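Side-chain contacts in phosphoribosylaminoimidazole carboxylase, ATPase subunit (Thermus thermophilus, PDB 3AW8), which probably catalyses the ATP-dependent carboxylation of 5-aminoimidazole ribonucleotide by hydrogencarbonate, giving N5-carboxyaminoimidazole ribonucleotide in purine biosynthesis: residues 11-16 and 266-271; 45-50 and 65-70; 312-317 and 357-362. One frame throughout, in Å; residues are numbered along the deposited sequence.

Contact 1. Residues 11-16 and 266-271; sequences GRMLAL and SGHWTI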
ATOM      1  N   GLY A  11       0.560  13.989  -2.369  1.00 27.88           N
ATOM      2  CA  GLY A  11      -0.604  13.977  -1.491  1.00 28.47           C
ATOM      3  C   GLY A  11      -1.424  12.712  -1.706  1.00 29.20           C
ATOM      4  O   GLY A  11      -1.971  12.118  -0.768  1.00 29.56           O
ATOM      5  N   ARG A  12      -1.515  12.295  -2.963  1.00 28.53           N
ATOM      6  CA  ARG A  12      -2.240  11.078  -3.313  1.00 28.75           C
ATOM      7  C   ARG A  12      -1.613   9.913  -2.559  1.00 25.86           C
ATOM      8  O   ARG A  12      -2.308   9.062  -2.013  1.00 27.20           O
ATOM      9  CB  ARG A  12      -2.148  10.835  -4.823  1.00 28.00           C
ATOM     10  CG  ARG A  12      -2.775   9.551  -5.337  1.00 27.73           C
ATOM     11  CD  ARG A  12      -2.337   9.344  -6.794  1.00 31.31           C
ATOM     12  NE  ARG A  12      -2.796   8.090  -7.381  1.00 32.56           N
ATOM     13  CZ  ARG A  12      -3.972   7.914  -7.978  1.00 34.45           C
ATOM     14  NH1 ARG A  12      -4.833   8.917  -8.084  1.00 31.72           N
ATOM     15  NH2 ARG A  12      -4.293   6.719  -8.457  1.00 34.98           N
ATOM     16  N   MET A  13      -0.291   9.877  -2.512  1.00 26.56           N
ATOM     17  CA  MET A  13       0.369   8.780  -1.828  1.00 28.67           C
ATOM     18  C   MET A  13       0.293   8.861  -0.313  1.00 27.87           C
ATOM     19  O   MET A  13       0.228   7.825   0.344  1.00 27.10           O
ATOM     20  CB  MET A  13       1.795   8.624  -2.347  1.00 29.60           C
ATOM     21  CG  MET A  13       1.775   8.124  -3.795  1.00 29.63           C
ATOM     22  SD  MET A  13       3.366   7.671  -4.460  1.00 33.06           S
ATOM     23  CE  MET A  13       3.957   9.297  -5.048  1.00 27.93           C
ATOM     24  N   LEU A  14       0.271  10.074   0.243  1.00 28.71           N
ATOM     25  CA  LEU A  14       0.107  10.232   1.693  1.00 29.46           C
ATOM     26  C   LEU A  14      -1.251   9.624   2.081  1.00 30.43           C
ATOM     27  O   LEU A  14      -1.359   8.841   3.035  1.00 29.90           O
ATOM     28  CB  LEU A  14       0.123  11.710   2.089  1.00 29.82           C
ATOM     29  CG  LEU A  14       1.509  12.355   2.148  1.00 32.86           C
ATOM     30  CD1 LEU A  14       1.408  13.881   2.148  1.00 29.80           C
ATOM     31  CD2 LEU A  14       2.220  11.839   3.392  1.00 31.52           C
ATOM     32  N   ALA A  15      -2.289   9.966   1.324  1.00 30.63           N
ATOM     33  CA  ALA A  15      -3.614   9.440   1.624  1.00 30.81           C
ATOM     34  C   ALA A  15      -3.666   7.912   1.523  1.00 31.46           C
ATOM     35  O   ALA A  15      -4.226   7.251   2.402  1.00 30.60           O
ATOM     36  CB  ALA A  15      -4.661  10.080   0.703  1.00 28.81           C
ATOM     37  N   LEU A  16      -3.086   7.349   0.462  1.00 32.58           N
ATOM     38  CA  LEU A  16      -3.091   5.886   0.292  1.00 33.29           C
ATOM     39  C   LEU A  16      -2.356   5.214   1.435  1.00 34.07           C
ATOM     40  O   LEU A  16      -2.740   4.133   1.870  1.00 34.57           O
ATOM     41  CB  LEU A  16      -2.454   5.478  -1.042  1.00 30.35           C
ATOM     42  CG  LEU A  16      -3.238   5.948  -2.283  1.00 32.96           C
ATOM     43  CD1 LEU A  16      -2.456   5.627  -3.559  1.00 32.76           C
ATOM     44  CD2 LEU A  16      -4.602   5.290  -2.309  1.00 25.08           C
ATOM     45  N   SER A 266      12.740  11.138  -4.400  1.00 38.57           N
ATOM     46  CA  SER A 266      13.843  10.201  -4.237  1.00 39.06           C
ATOM     47  C   SER A 266      13.554   9.164  -3.155  1.00 37.78           C
ATOM     48  O   SER A 266      14.429   8.386  -2.796  1.00 39.91           O
ATOM     49  CB  SER A 266      15.123  10.954  -3.880  1.00 38.29           C
ATOM     50  OG  SER A 266      15.065  11.427  -2.548  1.00 41.20           O
ATOM     51  N   GLY A 267      12.333   9.150  -2.633  1.00 36.43           N
ATOM     52  CA  GLY A 267      11.997   8.193  -1.592  1.00 35.06           C
ATOM     53  C   GLY A 267      10.805   7.299  -1.889  1.00 37.11           C
ATOM     54  O   GLY A 267      10.386   6.515  -1.033  1.00 36.06           O
ATOM     55  N   HIS A 268      10.252   7.396  -3.096  1.00 36.54           N
ATOM     56  CA  HIS A 268       9.100   6.583  -3.432  1.00 37.36           C
ATOM     57  C   HIS A 268       9.396   5.106  -3.339  1.00 38.00           C
ATOM     58  O   HIS A 268       8.478   4.300  -3.222  1.00 40.42           O
ATOM     59  CB  HIS A 268       8.589   6.918  -4.826  1.00 39.47           C
ATOM     60  CG  HIS A 268       8.107   8.324  -4.957  1.00 40.33           C
ATOM     61  ND1 HIS A 268       7.764   9.093  -3.865  1.00 39.65           N
ATOM     62  CD2 HIS A 268       7.899   9.100  -6.047  1.00 40.24           C
ATOM     63  CE1 HIS A 268       7.367  10.284  -4.278  1.00 39.92           C
ATOM     64  NE2 HIS A 268       7.440  10.314  -5.596  1.00 40.89           N
ATOM     65  N   TRP A 269      10.674   4.742  -3.383  1.00 37.64           N
ATOM     66  CA  TRP A 269      11.052   3.328  -3.297  1.00 37.72           C
ATOM     67  C   TRP A 269      10.733   2.736  -1.916  1.00 38.87           C
ATOM     68  O   TRP A 269      10.695   1.514  -1.756  1.00 37.84           O
ATOM     69  CB  TRP A 269      12.544   3.148  -3.572  1.00 36.08           C
ATOM     70  CG  TRP A 269      13.408   3.848  -2.571  1.00 36.91           C
ATOM     71  CD1 TRP A 269      13.808   5.155  -2.605  1.00 36.41           C
ATOM     72  CD2 TRP A 269      13.915   3.306  -1.347  1.00 36.37           C
ATOM     73  NE1 TRP A 269      14.529   5.460  -1.476  1.00 36.93           N
ATOM     74  CE2 TRP A 269      14.611   4.343  -0.687  1.00 37.06           C
ATOM     75  CE3 TRP A 269      13.845   2.048  -0.740  1.00 38.39           C
ATOM     76  CZ2 TRP A 269      15.238   4.158   0.553  1.00 36.67           C
ATOM     77  CZ3 TRP A 269      14.469   1.863   0.501  1.00 39.06           C
ATOM     78  CH2 TRP A 269      15.156   2.916   1.129  1.00 37.59           C
ATOM     79  N   THR A 270      10.503   3.596  -0.923  1.00 37.53           N
ATOM     80  CA  THR A 270      10.222   3.113   0.421  1.00 38.77           C
ATOM     81  C   THR A 270       8.845   2.480   0.580  1.00 40.47           C
ATOM     82  O   THR A 270       8.565   1.847   1.606  1.00 39.72           O
ATOM     83  CB  THR A 270      10.386   4.227   1.492  1.00 39.69           C
ATOM     84  OG1 THR A 270       9.375   5.223   1.322  1.00 39.57           O
ATOM     85  CG2 THR A 270      11.766   4.874   1.392  1.00 38.43           C
ATOM     86  N   ILE A 271       7.985   2.634  -0.427  1.00 40.63           N
ATOM     87  CA  ILE A 271       6.656   2.037  -0.346  1.00 40.47           C
ATOM     88  C   ILE A 271       6.765   0.514  -0.247  1.00 39.85           C
ATOM     89  O   ILE A 271       6.048  -0.109   0.519  1.00 41.97           O
ATOM     90  CB  ILE A 271       5.780   2.429  -1.552  1.00 40.81           C
ATOM     91  CG1 ILE A 271       5.616   3.951  -1.599  1.00 37.51           C
ATOM     92  CG2 ILE A 271       4.401   1.796  -1.421  1.00 37.63           C
ATOM     93  CD1 ILE A 271       4.764   4.433  -2.747  1.00 33.85           C
TER
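Met13, on helix 9-18, meets His268, in the Gly267-Thr270 turn, and Ile271, just after it. Ahead of it in the helix, Gly11 gives its N to Glu66 OE2. Arg12 leaves the helix on another side, giving NH1 to Cys35 O and NH2 to Tyr19 O of the second subunit. Met13 then runs out extended at chi2 and bends at chi3 (-86°), which lays its CE methyl over one face of the imidazole as a CH-pi contact, 3.8 Å from the centroid of the His268 ring and displaced toward the rim, with CE1 and NE2 the closest ring atoms. With an alanine in place of this histidine, the Met13 methyl would probably lose the ring face it lies on and its end could turn more freely. The contact joins the preATP-grasp domain, where Gly6, Gly8 and Gly11 form a pattern consistent with a Rossmann-like strand-turn-helix, to the ATP-grasp part of the chain. Behind the methyl, Met13 SD packs on Ile271 CD1 at 3.9 Å. Leu14 packs on His282 of helix 278-287, whose Phe279 also touches Met13 and Ile271. Leu16 lies against Val39 of its own chain and against Tyr19 of the second subunit.

Contact 2. Residues 45-50 and 65-70; sequences GEFLDE and YEFENV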
ATOM      1  N   GLY A  45      -9.471  25.371  -5.168  1.00 44.55           N
ATOM      2  CA  GLY A  45      -9.339  26.773  -4.823  1.00 45.02           C
ATOM      3  C   GLY A  45      -7.894  27.221  -4.780  1.00 46.66           C
ATOM      4  O   GLY A  45      -7.003  26.404  -4.554  1.00 46.58           O
ATOM      5  N   GLU A  46      -7.654  28.511  -5.001  1.00 47.30           N
ATOM      6  CA  GLU A  46      -6.296  29.054  -4.961  1.00 48.20           C
ATOM      7  C   GLU A  46      -5.844  29.076  -3.507  1.00 45.75           C
ATOM      8  O   GLU A  46      -6.662  29.237  -2.612  1.00 43.65           O
ATOM      9  CB  GLU A  46      -6.268  30.478  -5.524  1.00 51.46           C
ATOM     10  CG  GLU A  46      -6.809  30.612  -6.942  1.00 56.10           C
ATOM     11  CD  GLU A  46      -5.899  29.976  -7.982  1.00 61.19           C
ATOM     12  OE1 GLU A  46      -6.290  29.939  -9.171  1.00 63.41           O
ATOM     13  OE2 GLU A  46      -4.794  29.514  -7.616  1.00 63.41           O
ATOM     14  N   PHE A  47      -4.548  28.911  -3.272  1.00 45.99           N
ATOM     15  CA  PHE A  47      -4.015  28.918  -1.911  1.00 47.82           C
ATOM     16  C   PHE A  47      -4.117  30.290  -1.264  1.00 48.38           C
ATOM     17  O   PHE A  47      -4.119  30.406  -0.040  1.00 48.60           O
ATOM     18  CB  PHE A  47      -2.555  28.461  -1.903  1.00 47.35           C
ATOM     19  CG  PHE A  47      -2.371  27.029  -2.301  1.00 50.20           C
ATOM     20  CD1 PHE A  47      -2.874  26.002  -1.508  1.00 48.24           C
ATOM     21  CD2 PHE A  47      -1.706  26.700  -3.483  1.00 50.76           C
ATOM     22  CE1 PHE A  47      -2.720  24.671  -1.883  1.00 49.15           C
ATOM     23  CE2 PHE A  47      -1.548  25.372  -3.867  1.00 49.96           C
ATOM     24  CZ  PHE A  47      -2.054  24.355  -3.069  1.00 48.87           C
ATOM     25  N   LEU A  48      -4.200  31.328  -2.090  1.00 49.21           N
ATOM     26  CA  LEU A  48      -4.303  32.678  -1.573  1.00 51.15           C
ATOM     27  C   LEU A  48      -5.743  33.176  -1.512  1.00 52.18           C
ATOM     28  O   LEU A  48      -5.992  34.343  -1.204  1.00 53.68           O
ATOM     29  CB  LEU A  48      -3.430  33.624  -2.393  1.00 50.47           C
ATOM     30  CG  LEU A  48      -1.948  33.285  -2.219  1.00 51.09           C
ATOM     31  CD1 LEU A  48      -1.096  34.298  -2.967  1.00 48.85           C
ATOM     32  CD2 LEU A  48      -1.598  33.256  -0.730  1.00 48.70           C
ATOM     33  N   ASP A  49      -6.683  32.281  -1.810  1.00 52.02           N
ATOM     34  CA  ASP A  49      -8.104  32.596  -1.735  1.00 52.39           C
ATOM     35  C   ASP A  49      -8.467  32.234  -0.297  1.00 52.41           C
ATOM     36  O   ASP A  49      -8.739  31.075   0.020  1.00 53.37           O
ATOM     37  CB  ASP A  49      -8.896  31.738  -2.726  1.00 54.13           C
ATOM     38  CG  ASP A  49     -10.408  31.815  -2.508  1.00 58.31           C
ATOM     39  OD1 ASP A  49     -11.147  31.259  -3.352  1.00 59.34           O
ATOM     40  OD2 ASP A  49     -10.861  32.413  -1.500  1.00 58.09           O
ATOM     41  N   GLU A  50      -8.448  33.236   0.574  1.00 51.58           N
ATOM     42  CA  GLU A  50      -8.727  33.030   1.988  1.00 49.69           C
ATOM     43  C   GLU A  50     -10.013  32.249   2.221  1.00 47.79           C
ATOM     44  O   GLU A  50     -10.085  31.433   3.140  1.00 46.44           O
ATOM     45  CB  GLU A  50      -8.785  34.380   2.707  1.00 50.68           C
ATOM     46  CG  GLU A  50      -8.464  34.308   4.182  1.00 52.22           C
ATOM     47  CD  GLU A  50      -8.218  35.674   4.791  1.00 54.09           C
ATOM     48  OE1 GLU A  50      -7.676  35.726   5.914  1.00 55.37           O
ATOM     49  OE2 GLU A  50      -8.568  36.692   4.153  1.00 54.18           O
ATOM     50  N   TYR A  65       1.593  19.804   4.298  1.00 43.72           N
ATOM     51  CA  TYR A  65       1.605  20.171   2.878  1.00 45.63           C
ATOM     52  C   TYR A  65       2.496  19.270   2.026  1.00 44.70           C
ATOM     53  O   TYR A  65       3.439  18.672   2.536  1.00 42.44           O
ATOM     54  CB  TYR A  65       2.042  21.632   2.721  1.00 46.35           C
ATOM     55  CG  TYR A  65       3.151  22.029   3.664  1.00 48.26           C
ATOM     56  CD1 TYR A  65       2.871  22.465   4.962  1.00 48.76           C
ATOM     57  CD2 TYR A  65       4.482  21.919   3.283  1.00 49.65           C
ATOM     58  CE1 TYR A  65       3.898  22.778   5.857  1.00 49.96           C
ATOM     59  CE2 TYR A  65       5.518  22.227   4.170  1.00 51.63           C
ATOM     60  CZ  TYR A  65       5.218  22.654   5.451  1.00 51.08           C
ATOM     61  OH  TYR A  65       6.245  22.948   6.315  1.00 52.32           O
ATOM     62  N   GLU A  66       2.188  19.182   0.729  1.00 44.95           N
ATOM     63  CA  GLU A  66       2.963  18.352  -0.199  1.00 45.99           C
ATOM     64  C   GLU A  66       3.488  19.161  -1.372  1.00 46.83           C
ATOM     65  O   GLU A  66       4.464  18.786  -2.004  1.00 48.28           O
ATOM     66  CB  GLU A  66       2.119  17.179  -0.716  1.00 43.75           C
ATOM     67  CG  GLU A  66       0.840  17.582  -1.465  1.00 45.36           C
ATOM     68  CD  GLU A  66       0.948  17.436  -2.984  1.00 44.81           C
ATOM     69  OE1 GLU A  66       0.977  18.462  -3.695  1.00 39.93           O
ATOM     70  OE2 GLU A  66       1.000  16.280  -3.465  1.00 46.54           O
ATOM     71  N   PHE A  67       2.824  20.269  -1.660  1.00 49.60           N
ATOM     72  CA  PHE A  67       3.213  21.162  -2.744  1.00 53.88           C
ATOM     73  C   PHE A  67       4.327  22.050  -2.180  1.00 57.10           C
ATOM     74  O   PHE A  67       4.058  22.944  -1.383  1.00 58.83           O
ATOM     75  CB  PHE A  67       1.989  21.986  -3.131  1.00 55.40           C
ATOM     76  CG  PHE A  67       2.252  23.050  -4.146  1.00 58.99           C
ATOM     77  CD1 PHE A  67       1.365  24.109  -4.285  1.00 58.29           C
ATOM     78  CD2 PHE A  67       3.366  22.994  -4.977  1.00 63.02           C
ATOM     79  CE1 PHE A  67       1.574  25.100  -5.232  1.00 59.83           C
ATOM     80  CE2 PHE A  67       3.586  23.989  -5.936  1.00 63.77           C
ATOM     81  CZ  PHE A  67       2.685  25.042  -6.059  1.00 60.90           C
ATOM     82  N   GLU A  68       5.573  21.814  -2.594  1.00 61.47           N
ATOM     83  CA  GLU A  68       6.721  22.569  -2.063  1.00 64.52           C
ATOM     84  C   GLU A  68       6.732  24.087  -2.271  1.00 63.68           C
ATOM     85  O   GLU A  68       7.392  24.814  -1.518  1.00 62.13           O
ATOM     86  CB  GLU A  68       8.043  22.003  -2.603  1.00 67.68           C
ATOM     87  CG  GLU A  68       9.242  22.307  -1.690  1.00 73.04           C
ATOM     88  CD  GLU A  68      10.588  21.998  -2.335  1.00 76.55           C
ATOM     89  OE1 GLU A  68      10.656  21.052  -3.153  1.00 77.35           O
ATOM     90  OE2 GLU A  68      11.581  22.697  -2.014  1.00 78.02           O
ATOM     91  N   ASN A  69       6.030  24.567  -3.293  1.00 61.85           N
ATOM     92  CA  ASN A  69       5.991  25.995  -3.544  1.00 60.27           C
ATOM     93  C   ASN A  69       4.710  26.635  -3.047  1.00 58.72           C
ATOM     94  O   ASN A  69       4.365  27.747  -3.451  1.00 59.36           O
ATOM     95  CB  ASN A  69       6.173  26.292  -5.027  1.00 61.92           C
ATOM     96  CG  ASN A  69       7.625  26.404  -5.409  1.00 64.58           C
ATOM     97  OD1 ASN A  69       8.483  26.631  -4.552  1.00 66.53           O
ATOM     98  ND2 ASN A  69       7.917  26.261  -6.699  1.00 64.69           N
ATOM     99  N   VAL A  70       4.001  25.933  -2.171  1.00 54.54           N
ATOM    100  CA  VAL A  70       2.774  26.474  -1.619  1.00 51.17           C
ATOM    101  C   VAL A  70       3.112  27.808  -0.955  1.00 49.06           C
ATOM    102  O   VAL A  70       4.155  27.937  -0.307  1.00 46.94           O
ATOM    103  CB  VAL A  70       2.171  25.527  -0.564  1.00 50.64           C
ATOM    104  CG1 VAL A  70       3.088  25.438   0.657  1.00 47.37           C
ATOM    105  CG2 VAL A  70       0.787  26.011  -0.178  1.00 49.73           C
TER
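Phe47 presents its ring to two side chains of residues 65-70, Val70 over a face and Phe67 at CE2. The snug part is the pairing with Val70: the CG2 methyl, set anti to the backbone N, sits over the middle of the ring, 3.9 Å from the Phe47 centroid and 12° off the ring normal, a CH-pi contact between two buried side chains. Phe67 meets the same ring less squarely. The centroids of Phe47 and Phe67 are 5.5 Å apart and the planes are inclined at 40°, an oblique pairing; Phe47 CE2 comes in at the edge of the Phe67 ring, near its plane, beside CD1 and CE1. Phe67 is only partly buried, and beyond this aromatic corner Glu46, Leu48 and Asn69 are exposed. A type I turn shapes each loop, Glu46 to Asp49 closed by Asp49 N to Glu46 O, and Phe67 to Val70 closed by Val70 N to Phe67 O. The loops lie at the C-terminal ends of strands 41-44 and 62-65, the outermost strands of the Rossmann-like parallel sheet of the preATP-grasp domain, and lead into helices 50-57 and 72-81; Pro30 and Pro71 also touch Phe47, while Val70 rests on Leu5 of strand 2-5 and Leu91 of helix 88-94.

Contact 3. Residues 312-317 and 357-362; sequences FAEVLK and SRLVSE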
ATOM      1  N   PHE A 312       1.645  -1.108 -19.517  1.00 52.57           N
ATOM      2  CA  PHE A 312       1.495  -1.805 -18.235  1.00 51.89           C
ATOM      3  C   PHE A 312       1.787  -3.289 -18.238  1.00 50.47           C
ATOM      4  O   PHE A 312       2.464  -3.791 -17.345  1.00 50.07           O
ATOM      5  CB  PHE A 312       0.097  -1.579 -17.643  1.00 51.90           C
ATOM      6  CG  PHE A 312      -0.122  -0.195 -17.105  1.00 51.62           C
ATOM      7  CD1 PHE A 312      -1.278   0.107 -16.396  1.00 51.86           C
ATOM      8  CD2 PHE A 312       0.814   0.815 -17.325  1.00 50.60           C
ATOM      9  CE1 PHE A 312      -1.502   1.397 -15.915  1.00 51.91           C
ATOM     10  CE2 PHE A 312       0.603   2.102 -16.852  1.00 50.68           C
ATOM     11  CZ  PHE A 312      -0.557   2.396 -16.145  1.00 51.27           C
ATOM     12  N   ALA A 313       1.267  -4.001 -19.228  1.00 50.82           N
ATOM     13  CA  ALA A 313       1.506  -5.435 -19.299  1.00 50.62           C
ATOM     14  C   ALA A 313       3.004  -5.698 -19.375  1.00 50.80           C
ATOM     15  O   ALA A 313       3.510  -6.636 -18.768  1.00 50.96           O
ATOM     16  CB  ALA A 313       0.807  -6.025 -20.511  1.00 49.00           C
ATOM     17  N   GLU A 314       3.717  -4.844 -20.093  1.00 52.29           N
ATOM     18  CA  GLU A 314       5.151  -5.018 -20.246  1.00 55.30           C
ATOM     19  C   GLU A 314       5.974  -4.756 -18.987  1.00 54.89           C
ATOM     20  O   GLU A 314       6.991  -5.416 -18.767  1.00 56.48           O
ATOM     21  CB  GLU A 314       5.669  -4.151 -21.392  1.00 58.40           C
ATOM     22  CG  GLU A 314       6.731  -4.855 -22.211  1.00 64.74           C
ATOM     23  CD  GLU A 314       6.202  -6.119 -22.878  1.00 68.44           C
ATOM     24  OE1 GLU A 314       7.021  -6.981 -23.265  1.00 70.88           O
ATOM     25  OE2 GLU A 314       4.966  -6.248 -23.023  1.00 69.90           O
ATOM     26  N   VAL A 315       5.557  -3.799 -18.162  1.00 53.02           N
ATOM     27  CA  VAL A 315       6.304  -3.530 -16.939  1.00 51.14           C
ATOM     28  C   VAL A 315       5.910  -4.561 -15.879  1.00 49.87           C
ATOM     29  O   VAL A 315       6.727  -4.957 -15.052  1.00 50.39           O
ATOM     30  CB  VAL A 315       6.081  -2.054 -16.419  1.00 52.22           C
ATOM     31  CG1 VAL A 315       5.127  -1.309 -17.337  1.00 52.00           C
ATOM     32  CG2 VAL A 315       5.569  -2.044 -14.977  1.00 48.82           C
ATOM     33  N   LEU A 316       4.666  -5.019 -15.923  1.00 49.16           N
ATOM     34  CA  LEU A 316       4.208  -6.009 -14.962  1.00 50.63           C
ATOM     35  C   LEU A 316       4.799  -7.401 -15.219  1.00 53.40           C
ATOM     36  O   LEU A 316       4.731  -8.270 -14.354  1.00 53.95           O
ATOM     37  CB  LEU A 316       2.679  -6.070 -14.970  1.00 49.93           C
ATOM     38  CG  LEU A 316       1.871  -5.061 -14.135  1.00 50.23           C
ATOM     39  CD1 LEU A 316       2.746  -3.949 -13.597  1.00 48.81           C
ATOM     40  CD2 LEU A 316       0.743  -4.504 -14.994  1.00 50.61           C
ATOM     41  N   LYS A 317       5.370  -7.619 -16.402  1.00 56.28           N
ATOM     42  CA  LYS A 317       5.981  -8.911 -16.720  1.00 57.09           C
ATOM     43  C   LYS A 317       7.292  -9.059 -15.964  1.00 57.09           C
ATOM     44  O   LYS A 317       7.793 -10.166 -15.801  1.00 57.34           O
ATOM     45  CB  LYS A 317       6.256  -9.047 -18.222  1.00 57.85           C
ATOM     46  CG  LYS A 317       5.016  -9.255 -19.074  1.00 61.90           C
ATOM     47  CD  LYS A 317       5.368  -9.414 -20.550  1.00 63.89           C
ATOM     48  CE  LYS A 317       4.132  -9.266 -21.447  1.00 66.23           C
ATOM     49  NZ  LYS A 317       3.042 -10.241 -21.127  1.00 68.37           N
ATOM     50  N   SER A 357      14.563  -0.403 -18.484  1.00 59.85           N
ATOM     51  CA  SER A 357      15.156   0.696 -19.243  1.00 61.13           C
ATOM     52  C   SER A 357      14.712   0.687 -20.703  1.00 61.68           C
ATOM     53  O   SER A 357      14.746   1.718 -21.376  1.00 62.69           O
ATOM     54  CB  SER A 357      16.679   0.644 -19.174  1.00 60.35           C
ATOM     55  OG  SER A 357      17.166  -0.542 -19.766  1.00 64.89           O
ATOM     56  N   ARG A 358      14.291  -0.474 -21.190  1.00 62.49           N
ATOM     57  CA  ARG A 358      13.845  -0.600 -22.575  1.00 63.95           C
ATOM     58  C   ARG A 358      12.407  -0.125 -22.709  1.00 64.14           C
ATOM     59  O   ARG A 358      11.870  -0.035 -23.818  1.00 64.00           O
ATOM     60  CB  ARG A 358      13.941  -2.058 -23.034  1.00 65.55           C
ATOM     61  CG  ARG A 358      15.319  -2.673 -22.867  1.00 69.61           C
ATOM     62  CD  ARG A 358      15.299  -4.163 -23.165  1.00 73.48           C
ATOM     63  NE  ARG A 358      16.557  -4.809 -22.799  1.00 77.46           N
ATOM     64  CZ  ARG A 358      16.684  -6.113 -22.564  1.00 80.19           C
ATOM     65  NH1 ARG A 358      15.630  -6.917 -22.661  1.00 80.52           N
ATOM     66  NH2 ARG A 358      17.862  -6.610 -22.207  1.00 81.17           N
ATOM     67  N   LEU A 359      11.789   0.183 -21.572  1.00 63.65           N
ATOM     68  CA  LEU A 359      10.406   0.635 -21.551  1.00 62.03           C
ATOM     69  C   LEU A 359      10.268   2.130 -21.277  1.00 62.45           C
ATOM     70  O   LEU A 359       9.230   2.727 -21.563  1.00 62.46           O
ATOM     71  CB  LEU A 359       9.630  -0.160 -20.504  1.00 60.73           C
ATOM     72  CG  LEU A 359       9.542  -1.669 -20.753  1.00 60.01           C
ATOM     73  CD1 LEU A 359       8.921  -2.368 -19.549  1.00 58.17           C
ATOM     74  CD2 LEU A 359       8.717  -1.923 -22.011  1.00 59.62           C
ATOM     75  N   VAL A 360      11.325   2.733 -20.740  1.00 62.97           N
ATOM     76  CA  VAL A 360      11.321   4.155 -20.404  1.00 63.21           C
ATOM     77  C   VAL A 360      12.385   4.933 -21.164  1.00 64.29           C
ATOM     78  O   VAL A 360      13.541   4.515 -21.225  1.00 64.84           O
ATOM     79  CB  VAL A 360      11.582   4.359 -18.902  1.00 62.85           C
ATOM     80  CG1 VAL A 360      11.609   5.829 -18.579  1.00 62.28           C
ATOM     81  CG2 VAL A 360      10.518   3.652 -18.093  1.00 62.45           C
ATOM     82  N   SER A 361      11.998   6.074 -21.729  1.00 65.15           N
ATOM     83  CA  SER A 361      12.937   6.911 -22.472  1.00 65.75           C
ATOM     84  C   SER A 361      13.697   7.836 -21.521  1.00 65.47           C
ATOM     85  O   SER A 361      13.423   7.866 -20.324  1.00 65.94           O
ATOM     86  CB  SER A 361      12.197   7.741 -23.524  1.00 65.79           C
ATOM     87  OG  SER A 361      11.338   8.689 -22.918  1.00 67.68           O
ATOM     88  N   GLU A 362      14.650   8.587 -22.062  1.00 65.74           N
ATOM     89  CA  GLU A 362      15.463   9.512 -21.278  1.00 66.64           C
ATOM     90  C   GLU A 362      15.916   8.967 -19.929  1.00 65.84           C
ATOM     91  O   GLU A 362      15.996   9.716 -18.958  1.00 64.93           O
ATOM     92  CB  GLU A 362      14.717  10.823 -21.039  1.00 69.47           C
ATOM     93  CG  GLU A 362      14.406  11.624 -22.282  1.00 74.62           C
ATOM     94  CD  GLU A 362      13.648  12.902 -21.952  1.00 79.79           C
ATOM     95  OE1 GLU A 362      12.569  12.808 -21.317  1.00 82.65           O
ATOM     96  OE2 GLU A 362      14.128  14.000 -22.322  1.00 81.59           O
TER
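Leu359 pushes its forked end against the short helix 312-316, each methyl finding a different surface. CD2 lies against the aliphatic part of Glu314, 3.5 Å from Glu314 CG and 3.8 Å from Glu314 CB. CD1 settles on the helix backbone, 3.7 Å from Glu314 O and 3.9 Å from Val315 CA, with Val315 CB a little farther off. No hydrogen bond crosses; the contact is apolar, and the acidic residue takes part through its methylenes. Glu314 starts toward Leu359 but folds at chi2 (62°), which carries its carboxylate away from the leucine. Leu359 crosses the Glu314 side chain at about a right angle. These residues join two pieces of the C-terminal part of PurK, the helix before strand 321-325 and the chain leaving helix 346-357; that strand is an edge strand of the large antiparallel sheet within this chain. The helix itself is tied by Leu316 N to Phe312 O, 2.9 Å. Farther out, Val315 and Leu316 rest on Leu323 of this strand, and Phe312 packs edge-to-face with Trp325. Pro311 touches Leu359 from just before the helix, while Val360 lies on Glu308, whose carboxylate is hydrogen-bonded to Ser361 OG. Phe312, Ala313, Leu316 and Lys317 also pack on the second subunit, the alanine and lysine both on its Pro290.

Residues 11-16 of contact 1 and both segments of contact 2 belong to the preATP-grasp domain: the contact centres are about 20 Å apart, yet they touch, Gly11 N lying 2.6 Å from Glu66 OE2 in a probable hydrogen bond. Along the chain contact 2 is nested inside the loop that contact 1 closes, whereas contact 3 follows both in series. Contact 3 stands about 21 Å from contact 1, centre to centre, with nearest atoms about 10 Å apart, and about 34 Å from contact 2 between centres. Contacts 1 and 3 both reach the second subunit of the homodimer; contact 2 does not. None belongs to the nucleotide pocket, but the Phe67 side chain is about 14 Å from the bound AMP and that of His268 about 12 Å from the side chain of His203 in the pocket.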